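Local coordinates for protein esterase E25 (Uncultured bacterium, PDB 4Q05) that probably hydrolyses carboxylic esters as a dimeric alpha/beta-hydrolase esterase of the bacterial hormone-sensitive lipase family, in the subfamily marked by a GTSAG motif, at residues L72-E77 with D260-A265; T85-G90 with F141-G146; H135-A140 with Y169-S174; G228-G233 with H289-T294; R254-Y259 with I330-Y335. All blocks are in the same frame, centred on the assembly; numbering follows the deposited sequence.

How the interactions relate
From the N terminus, the loop after helix 66-71 opens interaction 1, which closes only at the start of helix 262-271 and has interactions 2 and 3 nested inside it. Interaction 2 joins the end of helix 77-88 to the loop after strand 132-136. Interaction 3 crosses it, tying that strand's end to the loop after strand 164-168; Asn144 and Gly138 link the two. Interaction 4 pairs strands 229-235 and 294-299 farther along the sheet and crosses interaction 1. Interaction 5 crosses both, joining the loop before helix 262-271 to the one after strand 322-327, with Tyr335 packed on Phe231 and Gly233 of interaction 4.

Interaction 1: L72-E77 with D260-A265; sequences LVPRTE and DGFLEA
The backbone bond from Ala265 N to Gly261 O, 3.0 Å long, closes the first turn of helix 262-271, and Val73 lies against both ends of that turn. A branched valine suits the spot because its two methyls diverge. CG1, set anti to the backbone N (chi1 -178°), heads for the methyl of Ala265, while CG2 beside that N rests 3.7 Å from Gly261 CA. Glycine belongs at the other side of this touch: its backbone angles would drive a CB into the carbonyl oxygen before it.

Phe262 meets the loop next to Val73. Its side chain runs alongside that of Leu72, both pointing the same way, with Leu72 CG 3.9 Å from Phe262 CD1. Pro74 approaches the same ring atom obliquely, its CD 4.3 Å away. The carbonyl oxygen of Leu72 sits at the edge of the ring, in its plane, and packs against carbon: it is 3.2 Å from Phe262 CA and 3.3 Å from Phe262 CB. The backbone of Phe262 is bonded instead to Asn69, in helix 66-71, from which Leu72 has just departed. Helix 77-88 adds Trp80, which touches both Pro74 and Ala265, and Leu87, which packs on Phe262.

The contact therefore joins two helix ends and a loop through apolar side chains and close carbon-oxygen approaches. Its fit probably rests mainly on shape; the nearby Thr76 OG1 is engaged elsewhere, capping the next helix at Glu79 N.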
# COMPACT_ATOMS: atom_id res chain seq x y z
N LEU A 72 -10.62 14.79 -24.44
CA LEU A 72 -9.50 15.71 -24.54
C LEU A 72 -8.32 14.99 -25.18
O LEU A 72 -7.45 14.43 -24.50
CB LEU A 72 -9.12 16.27 -23.17
CG LEU A 72 -8.13 17.44 -23.21
CD1 LEU A 72 -8.60 18.52 -24.18
CD2 LEU A 72 -7.95 18.01 -21.81
N VAL A 73 -8.30 14.97 -26.51
CA VAL A 73 -7.28 14.24 -27.22
C VAL A 73 -6.66 15.14 -28.28
O VAL A 73 -7.03 15.06 -29.44
CB VAL A 73 -7.85 12.94 -27.84
CG1 VAL A 73 -6.75 12.15 -28.53
CG2 VAL A 73 -8.52 12.10 -26.75
N PRO A 74 -5.73 16.00 -27.85
CA PRO A 74 -5.01 16.88 -28.78
C PRO A 74 -4.27 16.03 -29.81
O PRO A 74 -3.71 14.99 -29.48
CB PRO A 74 -4.00 17.60 -27.88
CG PRO A 74 -4.52 17.43 -26.47
CD PRO A 74 -5.24 16.12 -26.47
N ARG A 75 -4.27 16.49 -31.05
CA ARG A 75 -3.54 15.81 -32.11
C ARG A 75 -2.44 16.71 -32.65
O ARG A 75 -1.38 16.23 -33.02
CB ARG A 75 -4.48 15.36 -33.23
CG ARG A 75 -5.20 14.07 -32.94
CD ARG A 75 -6.64 14.08 -33.41
NE ARG A 75 -6.78 14.06 -34.86
CZ ARG A 75 -7.34 15.02 -35.59
NH1 ARG A 75 -7.82 16.11 -34.99
NH2 ARG A 75 -7.42 14.90 -36.91
N THR A 76 -2.70 18.01 -32.66
CA THR A 76 -1.75 18.96 -33.21
C THR A 76 -1.00 19.64 -32.09
O THR A 76 -1.49 19.72 -30.96
CB THR A 76 -2.45 20.03 -34.06
OG1 THR A 76 -3.17 20.92 -33.21
CG2 THR A 76 -3.44 19.39 -35.06
N GLU A 77 0.19 20.14 -32.39
CA GLU A 77 0.96 20.87 -31.41
C GLU A 77 0.13 22.03 -30.88
O GLU A 77 0.17 22.35 -29.69
CB GLU A 77 2.24 21.38 -32.07
CG GLU A 77 3.27 21.91 -31.13
CD GLU A 77 4.59 22.17 -31.84
OE1 GLU A 77 4.69 21.80 -33.03
OE2 GLU A 77 5.51 22.74 -31.20
N ASP A 260 -7.64 6.46 -20.45
CA ASP A 260 -8.06 6.63 -21.84
C ASP A 260 -8.24 8.09 -22.18
O ASP A 260 -8.66 8.88 -21.34
CB ASP A 260 -9.38 5.90 -22.12
CG ASP A 260 -9.34 4.43 -21.73
OD1 ASP A 260 -8.26 3.80 -21.82
OD2 ASP A 260 -10.40 3.92 -21.33
N GLY A 261 -7.95 8.44 -23.43
CA GLY A 261 -8.07 9.81 -23.88
C GLY A 261 -6.80 10.60 -23.59
O GLY A 261 -5.73 10.27 -24.11
N PHE A 262 -6.93 11.62 -22.76
CA PHE A 262 -5.84 12.55 -22.52
C PHE A 262 -4.56 11.89 -22.02
O PHE A 262 -3.47 12.12 -22.56
CB PHE A 262 -6.25 13.66 -21.56
CG PHE A 262 -5.15 14.62 -21.28
CD1 PHE A 262 -4.84 15.61 -22.21
CD2 PHE A 262 -4.39 14.52 -20.14
CE1 PHE A 262 -3.80 16.49 -21.98
CE2 PHE A 262 -3.35 15.40 -19.90
CZ PHE A 262 -3.05 16.39 -20.83
N LEU A 263 -4.67 11.08 -20.97
CA LEU A 263 -3.47 10.55 -20.34
C LEU A 263 -2.71 9.70 -21.34
O LEU A 263 -1.51 9.87 -21.49
CB LEU A 263 -3.82 9.73 -19.09
CG LEU A 263 -2.61 9.15 -18.36
CD1 LEU A 263 -1.58 10.24 -18.08
CD2 LEU A 263 -3.03 8.43 -17.07
N GLU A 264 -3.40 8.82 -22.05
CA GLU A 264 -2.72 8.02 -23.05
C GLU A 264 -2.06 8.90 -24.12
O GLU A 264 -0.94 8.65 -24.54
CB GLU A 264 -3.67 7.00 -23.71
CG GLU A 264 -2.96 6.26 -24.83
CD GLU A 264 -3.76 5.12 -25.43
OE1 GLU A 264 -4.95 4.96 -25.09
OE2 GLU A 264 -3.18 4.37 -26.25
N ALA A 265 -2.77 9.94 -24.54
CA ALA A 265 -2.24 10.86 -25.55
C ALA A 265 -0.96 11.51 -25.02
O ALA A 265 0.04 11.60 -25.74
CB ALA A 265 -3.27 11.91 -25.91

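Interaction 2: T85-G90 with F141-G146; sequences TQLDEG and FVLNGG
From CB, the side chain of Asp88 turns with CG anti to its carbonyl carbon (chi1 -77°), which swings the carboxylate off the end of helix 77-88 toward the backbone of Leu143, Asn144 and Gly145. CG comes 3.5 Å from Asn144 N. Beyond it, OD1 accepts a nearly straight hydrogen bond from Asn144 N, 2.9 Å long with 168° at the hydrogen, on the syn side of the carboxylate but 30° out of its plane. The same oxygen also lies against carbon, 3.7 Å from Leu143 CB. Asp88 OD2 accepts a hydrogen bond from a water 2.7 Å away, and that water donates a second one to Val142 O and accepts one from Gly145 N. One short acid thus grips two backbone amides, one directly and one through solvent. An alanine here would remove both oxygens and would probably leave Asn144 N without its acceptor and the water less firmly placed, so that this part of the loop is held less firmly.

Beside this polar grip, Leu87 supplies an apolar one. Its CB touches Leu143 CD2 at 3.7 Å, with the two leucine side chains crossing at a slant. Asn144 has positive phi, a backbone shape that asparagine tolerates well, and its ND2 is bonded to Gly138 O.

The loop 141-146 runs between strand 132-136 and helix 151-160. Helix 77-88 lies along it, and Phe262 of helix 262-271 packs against both Leu87 and Leu143, while Val142 reaches Trp80 and Ile84 of helix 77-88 and Leu269 of helix 262-271.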
# COMPACT_ATOMS: atom_id res chain seq x y z
N THR A 85 -2.39 24.67 -21.48
CA THR A 85 -2.81 25.92 -20.87
C THR A 85 -4.08 25.72 -20.05
O THR A 85 -4.15 26.13 -18.90
CB THR A 85 -3.09 26.97 -21.94
OG1 THR A 85 -1.86 27.29 -22.59
CG2 THR A 85 -3.68 28.23 -21.30
N GLN A 86 -5.08 25.08 -20.65
CA GLN A 86 -6.35 24.85 -19.97
C GLN A 86 -6.17 24.05 -18.68
O GLN A 86 -6.70 24.42 -17.64
CB GLN A 86 -7.33 24.14 -20.91
CG GLN A 86 -8.58 23.59 -20.23
CD GLN A 86 -9.32 22.58 -21.10
OE1 GLN A 86 -9.15 22.55 -22.32
NE2 GLN A 86 -10.15 21.75 -20.47
N LEU A 87 -5.41 22.96 -18.75
CA LEU A 87 -5.20 22.12 -17.58
C LEU A 87 -4.34 22.79 -16.51
O LEU A 87 -4.49 22.49 -15.34
CB LEU A 87 -4.62 20.77 -17.98
CG LEU A 87 -5.63 19.94 -18.78
CD1 LEU A 87 -4.99 18.70 -19.34
CD2 LEU A 87 -6.83 19.59 -17.90
N ASP A 88 -3.46 23.70 -16.92
CA ASP A 88 -2.56 24.38 -15.98
C ASP A 88 -3.21 25.60 -15.36
O ASP A 88 -2.63 26.27 -14.50
CB ASP A 88 -1.27 24.83 -16.69
CG ASP A 88 -0.29 23.70 -16.92
OD1 ASP A 88 -0.47 22.61 -16.34
OD2 ASP A 88 0.68 23.93 -17.68
N GLU A 89 -4.42 25.91 -15.81
CA GLU A 89 -5.09 27.13 -15.38
C GLU A 89 -5.19 27.19 -13.86
O GLU A 89 -5.61 26.23 -13.23
CB GLU A 89 -6.47 27.19 -16.01
CG GLU A 89 -7.10 28.56 -16.07
CD GLU A 89 -8.25 28.59 -17.06
OE1 GLU A 89 -7.97 28.64 -18.28
OE2 GLU A 89 -9.42 28.55 -16.63
N GLY A 90 -4.78 28.32 -13.29
CA GLY A 90 -4.94 28.54 -11.86
C GLY A 90 -3.85 27.95 -10.98
O GLY A 90 -3.81 28.20 -9.78
N PHE A 141 3.52 14.61 -17.93
CA PHE A 141 4.57 14.81 -18.89
C PHE A 141 4.56 16.11 -19.69
O PHE A 141 5.53 16.43 -20.30
CB PHE A 141 4.63 13.63 -19.87
CG PHE A 141 4.79 12.31 -19.19
CD1 PHE A 141 5.99 11.92 -18.71
CD2 PHE A 141 3.71 11.49 -18.98
CE1 PHE A 141 6.13 10.74 -18.06
CE2 PHE A 141 3.85 10.31 -18.32
CZ PHE A 141 5.06 9.94 -17.87
N VAL A 142 3.47 16.83 -19.65
CA VAL A 142 3.37 18.05 -20.42
C VAL A 142 2.79 19.17 -19.56
O VAL A 142 2.70 20.27 -20.00
CB VAL A 142 2.49 17.91 -21.66
CG1 VAL A 142 3.04 16.88 -22.59
CG2 VAL A 142 1.10 17.53 -21.28
N LEU A 143 2.38 18.84 -18.35
CA LEU A 143 1.69 19.77 -17.47
C LEU A 143 2.62 20.37 -16.42
O LEU A 143 3.71 19.87 -16.19
CB LEU A 143 0.51 19.08 -16.78
CG LEU A 143 -0.56 18.51 -17.73
CD1 LEU A 143 -1.66 17.78 -16.96
CD2 LEU A 143 -1.14 19.61 -18.63
N ASN A 144 2.16 21.45 -15.80
CA ASN A 144 2.85 22.08 -14.68
C ASN A 144 4.21 22.68 -15.00
O ASN A 144 5.10 22.68 -14.16
CB ASN A 144 2.95 21.11 -13.50
CG ASN A 144 1.59 20.61 -13.04
OD1 ASN A 144 0.62 21.37 -12.95
ND2 ASN A 144 1.50 19.33 -12.75
N GLY A 145 4.35 23.20 -16.22
CA GLY A 145 5.54 23.92 -16.59
C GLY A 145 5.60 25.23 -15.81
O GLY A 145 4.59 25.71 -15.31
N GLY A 146 6.80 25.78 -15.69
CA GLY A 146 6.95 27.06 -15.02
C GLY A 146 6.55 27.00 -13.57
O GLY A 146 6.69 25.97 -12.89
O HOH W 1 2.90 22.76 -18.77

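Interaction 3: H135-A140 with Y169-S174; sequences HTHGGA and YRMPPS
Both His137 and Tyr169 hold CG between the backbone N and the carbonyl carbon (chi1 66° and 45°), a crowded position that folds each ring back over its own chain and brings the two together. They form an offset stack, centroids 4.2 Å apart and planes 14° from parallel. The tyrosine hydroxyl overhangs one face of the imidazole near its rim, 3.1 Å from His137 CE1. A phenol suits the place because, beyond the stacking ring, its OH donates a short 2.6 Å hydrogen bond to His137 O, from outside the carbonyl plane, and receives one from a water.

The imidazole is fixed along its rim as well. His137 ND1 donates to Gly138 O at 2.8 Å, lying in the carbonyl plane on a lone pair; a second water joins NE2 to Tyr169 O; and Met171 SD stands at the ring edge, 3.7 Å from His137 CE1. The His-Gly-Gly run corresponds to the HGG motif of the hormone-sensitive lipase family, which probably shapes the oxyanion hole here, as in relatives, and Gly139 adopts backbone angles that call for glycine.

Strand 132-136 lies in the sheet between strands 164-168 and 200-205, and Thr136 bonds to Thr212 of helix 206-221. Thr136 and Tyr169 both pack on helix 179-194, whereas Pro173 reaches helices 77-88 and 262-271.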
# COMPACT_ATOMS: atom_id res chain seq x y z
N HIS A 135 13.46 18.66 -6.65
CA HIS A 135 12.09 18.23 -6.89
C HIS A 135 11.78 18.21 -8.38
O HIS A 135 12.16 19.13 -9.11
CB HIS A 135 11.13 19.15 -6.15
CG HIS A 135 9.72 19.04 -6.63
ND1 HIS A 135 8.94 17.93 -6.40
CD2 HIS A 135 8.95 19.91 -7.34
CE1 HIS A 135 7.74 18.11 -6.95
NE2 HIS A 135 7.73 19.30 -7.53
N THR A 136 11.11 17.16 -8.83
CA THR A 136 10.72 17.05 -10.23
C THR A 136 9.20 16.95 -10.26
O THR A 136 8.64 15.97 -9.77
CB THR A 136 11.33 15.81 -10.89
OG1 THR A 136 11.02 14.66 -10.10
CG2 THR A 136 12.85 15.95 -10.95
N HIS A 137 8.55 17.97 -10.79
CA HIS A 137 7.11 18.11 -10.66
C HIS A 137 6.34 17.01 -11.40
O HIS A 137 6.86 16.38 -12.32
CB HIS A 137 6.64 19.50 -11.12
CG HIS A 137 6.84 19.76 -12.58
ND1 HIS A 137 6.05 19.17 -13.56
CD2 HIS A 137 7.72 20.55 -13.24
CE1 HIS A 137 6.44 19.60 -14.75
NE2 HIS A 137 7.44 20.45 -14.58
N GLY A 138 5.11 16.77 -10.95
CA GLY A 138 4.23 15.80 -11.57
C GLY A 138 3.43 16.41 -12.71
O GLY A 138 3.85 17.38 -13.33
N GLY A 139 2.25 15.85 -12.96
CA GLY A 139 1.54 16.15 -14.18
C GLY A 139 1.97 15.07 -15.16
O GLY A 139 3.04 14.47 -15.01
N ALA A 140 1.15 14.83 -16.15
CA ALA A 140 1.43 13.81 -17.09
C ALA A 140 2.28 14.32 -18.24
O ALA A 140 1.80 14.46 -19.34
CB ALA A 140 0.16 13.21 -17.60
N TYR A 169 11.80 21.53 -16.00
CA TYR A 169 12.40 20.89 -17.15
C TYR A 169 11.58 21.12 -18.39
O TYR A 169 10.36 21.29 -18.32
CB TYR A 169 12.56 19.39 -16.89
CG TYR A 169 11.34 18.73 -16.28
CD1 TYR A 169 10.28 18.31 -17.08
CD2 TYR A 169 11.24 18.53 -14.90
CE1 TYR A 169 9.16 17.70 -16.53
CE2 TYR A 169 10.12 17.92 -14.34
CZ TYR A 169 9.08 17.50 -15.17
OH TYR A 169 7.98 16.89 -14.64
N ARG A 170 12.25 21.11 -19.54
CA ARG A 170 11.59 21.33 -20.82
C ARG A 170 10.71 20.13 -21.14
O ARG A 170 11.12 18.98 -20.94
CB ARG A 170 12.63 21.54 -21.93
CG ARG A 170 13.38 22.88 -21.89
CD ARG A 170 14.58 22.88 -22.87
NE ARG A 170 15.53 21.82 -22.53
CZ ARG A 170 16.21 21.09 -23.42
NH1 ARG A 170 16.06 21.29 -24.72
NH2 ARG A 170 17.04 20.14 -22.99
N MET A 171 9.52 20.39 -21.66
CA MET A 171 8.55 19.34 -21.90
C MET A 171 8.02 19.36 -23.33
O MET A 171 8.05 20.39 -24.00
CB MET A 171 7.35 19.51 -20.95
CG MET A 171 7.65 19.22 -19.48
SD MET A 171 6.14 19.43 -18.48
CE MET A 171 5.91 21.21 -18.61
N PRO A 172 7.50 18.21 -23.80
CA PRO A 172 6.75 18.23 -25.06
C PRO A 172 5.53 19.13 -24.89
O PRO A 172 5.10 19.35 -23.74
CB PRO A 172 6.30 16.78 -25.24
CG PRO A 172 7.15 15.97 -24.31
CD PRO A 172 7.50 16.89 -23.17
N PRO A 173 4.93 19.62 -25.99
CA PRO A 173 5.28 19.31 -27.39
C PRO A 173 6.46 20.12 -27.92
O PRO A 173 7.08 19.69 -28.89
CB PRO A 173 4.01 19.71 -28.15
CG PRO A 173 3.47 20.84 -27.36
CD PRO A 173 3.69 20.41 -25.91
N SER A 174 6.76 21.26 -27.32
CA SER A 174 7.81 22.15 -27.82
C SER A 174 9.18 21.50 -27.70
O SER A 174 10.04 21.71 -28.56
CB SER A 174 7.81 23.48 -27.06
OG SER A 174 6.55 24.14 -27.15
O HOH W 2 8.66 21.98 -16.38
O HOH W 3 6.14 15.28 -16.01

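Interaction 4: G228-G233 with H289-T294; sequences GALFLG and HGFPPT
Leu230 meets Phe291 at about a right angle, its CD1 pushed up to 3.4 Å from Phe291 CD2, and crosses the neighbouring Pro292 at a slant, with CG 3.8 Å from Pro292 CG. With the leucine CG anti to its carbonyl carbon (chi1 -57°), the branch point lies on the side of Phe291 and Pro292, CD1 going to the phenyl ring and CD2 to the proline. Broad, rigid apolar groups suit this buried corner, where the aromatic ring also packs on Val216 and Ile220 of helix 206-221 and on Leu315 of helix 305-317.

Strands 229-235 and 294-299 are neighbouring parallel members of the central alpha/beta-hydrolase sheet, and here their pairing begins. Leu230 N donates to Pro293 O at 2.8 Å, 161° at the hydrogen and in the carbonyl plane; the backbone of Leu230 then pairs with Phe295. Proline has no N-H to offer, but its carbonyl serves fully as an acceptor.

Leu230 and Thr294 form the bridge, with side chains on the same face of the sheet. Thr294 divides its branches by chemistry: OG1 turns back to donate to Pro292 O at 3.0 Å, tilted from that carbonyl plane, while CG2 lies 3.6 Å from Leu232 CD1, the two side chains crossing at a slant. At the start of the pairing, the ring of Pro293 passes Gly228, its CD 3.5 Å from Gly228 O, and also touches Phe354 of helix 342-358.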
# COMPACT_ATOMS: atom_id res chain seq x y z
N GLY A 228 21.08 10.77 -1.78
CA GLY A 228 20.97 10.06 -0.52
C GLY A 228 19.60 9.43 -0.31
O GLY A 228 19.45 8.50 0.47
N ALA A 229 18.59 9.94 -1.01
CA ALA A 229 17.22 9.42 -0.87
C ALA A 229 16.37 9.83 -2.07
O ALA A 229 16.64 10.84 -2.71
CB ALA A 229 16.59 9.96 0.41
N LEU A 230 15.35 9.03 -2.37
CA LEU A 230 14.42 9.39 -3.43
C LEU A 230 13.04 9.52 -2.85
O LEU A 230 12.69 8.82 -1.90
CB LEU A 230 14.37 8.31 -4.51
CG LEU A 230 15.67 7.93 -5.18
CD1 LEU A 230 15.35 6.94 -6.30
CD2 LEU A 230 16.39 9.17 -5.73
N PHE A 231 12.25 10.42 -3.42
CA PHE A 231 10.83 10.53 -3.12
C PHE A 231 10.05 10.23 -4.40
O PHE A 231 10.24 10.89 -5.42
CB PHE A 231 10.51 11.94 -2.65
CG PHE A 231 9.05 12.20 -2.48
CD1 PHE A 231 8.38 11.68 -1.39
CD2 PHE A 231 8.35 12.95 -3.41
CE1 PHE A 231 7.02 11.91 -1.23
CE2 PHE A 231 7.01 13.20 -3.26
CZ PHE A 231 6.34 12.67 -2.16
N LEU A 232 9.19 9.20 -4.35
CA LEU A 232 8.34 8.88 -5.49
C LEU A 232 6.87 8.89 -5.08
O LEU A 232 6.34 7.90 -4.56
CB LEU A 232 8.70 7.51 -6.06
CG LEU A 232 10.16 7.31 -6.47
CD1 LEU A 232 10.35 5.89 -6.94
CD2 LEU A 232 10.53 8.29 -7.59
N GLY A 233 6.21 10.01 -5.28
CA GLY A 233 4.81 10.14 -5.02
C GLY A 233 4.08 9.80 -6.27
O GLY A 233 4.45 10.30 -7.29
N HIS A 289 18.03 -2.19 -9.06
CA HIS A 289 19.11 -2.47 -8.14
C HIS A 289 20.00 -1.24 -7.98
O HIS A 289 20.23 -0.50 -8.94
CB HIS A 289 19.97 -3.65 -8.61
CG HIS A 289 19.27 -4.97 -8.53
ND1 HIS A 289 18.47 -5.46 -9.55
CD2 HIS A 289 19.28 -5.93 -7.57
CE1 HIS A 289 18.01 -6.65 -9.21
NE2 HIS A 289 18.48 -6.95 -8.01
N GLY A 290 20.51 -1.02 -6.78
CA GLY A 290 21.38 0.11 -6.54
C GLY A 290 20.66 1.39 -6.20
O GLY A 290 21.29 2.39 -5.89
N PHE A 291 19.33 1.38 -6.26
CA PHE A 291 18.59 2.60 -5.92
C PHE A 291 18.86 3.05 -4.49
O PHE A 291 19.02 2.22 -3.59
CB PHE A 291 17.08 2.44 -6.18
CG PHE A 291 16.64 2.94 -7.54
CD1 PHE A 291 17.26 2.48 -8.69
CD2 PHE A 291 15.62 3.87 -7.65
CE1 PHE A 291 16.86 2.94 -9.95
CE2 PHE A 291 15.21 4.32 -8.89
CZ PHE A 291 15.83 3.86 -10.05
N PRO A 292 18.91 4.36 -4.27
CA PRO A 292 18.99 4.93 -2.93
C PRO A 292 17.71 4.57 -2.16
O PRO A 292 16.74 4.15 -2.79
CB PRO A 292 19.00 6.45 -3.18
CG PRO A 292 19.20 6.63 -4.64
CD PRO A 292 18.69 5.39 -5.30
N PRO A 293 17.70 4.76 -0.84
CA PRO A 293 16.45 4.55 -0.09
C PRO A 293 15.34 5.38 -0.70
O PRO A 293 15.56 6.56 -1.00
CB PRO A 293 16.79 5.07 1.31
CG PRO A 293 18.27 4.80 1.43
CD PRO A 293 18.84 5.06 0.05
N THR A 294 14.18 4.78 -0.88
CA THR A 294 13.08 5.41 -1.58
C THR A 294 11.80 5.45 -0.73
O THR A 294 11.46 4.49 -0.04
CB THR A 294 12.82 4.67 -2.91
OG1 THR A 294 13.99 4.77 -3.72
CG2 THR A 294 11.62 5.26 -3.67

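Interaction 5: R254-Y259 with I330-Y335; sequences RNLVTY and IAHGDY
The imidazole of His332 has Leu256 CD1 over one face, 3.6 Å from the ring centroid in a CH-pi contact, and the guanidinium of Arg254 meets Asp334 at its edge, its plane turned 51° from the carboxylate's. Arg254 grips side-on: NE donates to Asp334 OD2 at 3.0 Å, on the syn side, and NH2 donates to OD1 at 2.9 Å from above the carboxylate plane. Its extended chain from CG to NE gives the reach required.

Asp334 OD2 also accepts from Ala331 N at 3.0 Å, on the opposite face of the carboxylate from NE. This bond spans the type II turn 331-334, where Gly333 takes the positive phi. Were an alanine here instead of Asp334, both carboxylate oxygens would go, and the Arg254 guanidinium would probably lose its countercharge and Ala331 N its side-chain acceptor.

His332 ND1 bonds to Thr234, and the ring touches the probable nucleophile elbow, consistent with its being the family's catalytic histidine. Arg254 also packs on Trp37 of the second subunit. The salt bridge thus ties the turn bearing the histidine to a loop that touches the dimer partner, while the apolar leucine methyl packs on the imidazole face without offering its nitrogens a polar partner.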
# COMPACT_ATOMS: atom_id res chain seq x y z
N ARG A 254 -10.29 11.07 -8.81
CA ARG A 254 -10.96 12.32 -9.17
C ARG A 254 -10.07 13.24 -9.99
O ARG A 254 -10.56 14.21 -10.57
CB ARG A 254 -11.44 13.05 -7.92
CG ARG A 254 -10.31 13.64 -7.10
CD ARG A 254 -10.71 13.94 -5.67
NE ARG A 254 -9.61 14.64 -5.03
CZ ARG A 254 -9.65 15.91 -4.62
NH1 ARG A 254 -10.77 16.61 -4.74
NH2 ARG A 254 -8.56 16.46 -4.08
N ASN A 255 -8.78 12.95 -10.03
CA ASN A 255 -7.84 13.81 -10.71
C ASN A 255 -7.46 13.33 -12.10
O ASN A 255 -7.63 14.08 -13.07
CB ASN A 255 -6.61 14.07 -9.85
CG ASN A 255 -6.97 14.60 -8.47
OD1 ASN A 255 -6.51 14.10 -7.44
ND2 ASN A 255 -7.85 15.59 -8.45
N LEU A 256 -6.95 12.11 -12.21
CA LEU A 256 -6.64 11.54 -13.51
C LEU A 256 -7.90 10.98 -14.19
O LEU A 256 -8.02 11.00 -15.42
CB LEU A 256 -5.59 10.44 -13.38
CG LEU A 256 -4.19 10.89 -12.94
CD1 LEU A 256 -3.24 9.70 -12.84
CD2 LEU A 256 -3.66 11.94 -13.92
N VAL A 257 -8.83 10.52 -13.36
CA VAL A 257 -10.10 9.92 -13.80
C VAL A 257 -9.95 8.63 -14.61
O VAL A 257 -10.51 7.60 -14.25
CB VAL A 257 -10.99 10.90 -14.60
CG1 VAL A 257 -12.34 10.27 -14.86
CG2 VAL A 257 -11.18 12.22 -13.86
N THR A 258 -9.23 8.69 -15.72
CA THR A 258 -9.08 7.54 -16.60
C THR A 258 -7.78 7.64 -17.39
O THR A 258 -7.27 8.73 -17.64
CB THR A 258 -10.28 7.40 -17.57
OG1 THR A 258 -10.13 6.22 -18.36
CG2 THR A 258 -10.37 8.61 -18.50
N TYR A 259 -7.24 6.49 -17.76
CA TYR A 259 -6.06 6.42 -18.60
C TYR A 259 -6.43 6.83 -20.03
O TYR A 259 -5.64 7.46 -20.72
CB TYR A 259 -5.54 5.00 -18.60
CG TYR A 259 -4.33 4.76 -19.48
CD1 TYR A 259 -3.05 4.90 -18.97
CD2 TYR A 259 -4.48 4.37 -20.81
CE1 TYR A 259 -1.93 4.67 -19.76
CE2 TYR A 259 -3.37 4.14 -21.61
CZ TYR A 259 -2.10 4.29 -21.08
OH TYR A 259 -0.99 4.06 -21.86
N ILE A 330 -7.25 8.57 -0.77
CA ILE A 330 -6.39 9.43 -1.57
C ILE A 330 -6.23 8.99 -3.02
O ILE A 330 -5.90 7.82 -3.30
CB ILE A 330 -5.02 9.64 -0.88
CG1 ILE A 330 -5.15 10.78 0.14
CG2 ILE A 330 -3.92 9.92 -1.90
CD1 ILE A 330 -3.82 11.34 0.62
N ALA A 331 -6.48 9.93 -3.93
CA ALA A 331 -6.28 9.71 -5.36
C ALA A 331 -4.95 10.32 -5.79
O ALA A 331 -4.23 10.88 -4.97
CB ALA A 331 -7.42 10.33 -6.16
N HIS A 332 -4.65 10.22 -7.08
CA HIS A 332 -3.39 10.71 -7.64
C HIS A 332 -3.05 12.12 -7.18
O HIS A 332 -3.73 13.06 -7.56
CB HIS A 332 -3.50 10.71 -9.16
CG HIS A 332 -2.29 11.23 -9.86
ND1 HIS A 332 -1.12 10.51 -9.98
CD2 HIS A 332 -2.08 12.40 -10.53
CE1 HIS A 332 -0.24 11.21 -10.68
NE2 HIS A 332 -0.80 12.35 -11.02
N GLY A 333 -1.99 12.26 -6.39
CA GLY A 333 -1.53 13.57 -5.95
C GLY A 333 -2.27 14.19 -4.78
O GLY A 333 -1.90 15.28 -4.35
N ASP A 334 -3.29 13.52 -4.25
CA ASP A 334 -4.13 14.11 -3.21
C ASP A 334 -3.40 14.29 -1.89
O ASP A 334 -3.94 14.91 -0.97
CB ASP A 334 -5.39 13.27 -2.96
CG ASP A 334 -6.50 13.57 -3.94
OD1 ASP A 334 -6.41 14.62 -4.62
OD2 ASP A 334 -7.46 12.77 -4.01
N TYR A 335 -2.20 13.73 -1.78
CA TYR A 335 -1.43 13.81 -0.54
C TYR A 335 -0.77 15.17 -0.42
O TYR A 335 -0.18 15.49 0.61
CB TYR A 335 -0.36 12.72 -0.50
CG TYR A 335 0.54 12.75 -1.72
CD1 TYR A 335 1.59 13.66 -1.80
CD2 TYR A 335 0.33 11.89 -2.79
CE1 TYR A 335 2.40 13.72 -2.92
CE2 TYR A 335 1.14 11.93 -3.90
CZ TYR A 335 2.17 12.84 -3.96
OH TYR A 335 2.98 12.89 -5.08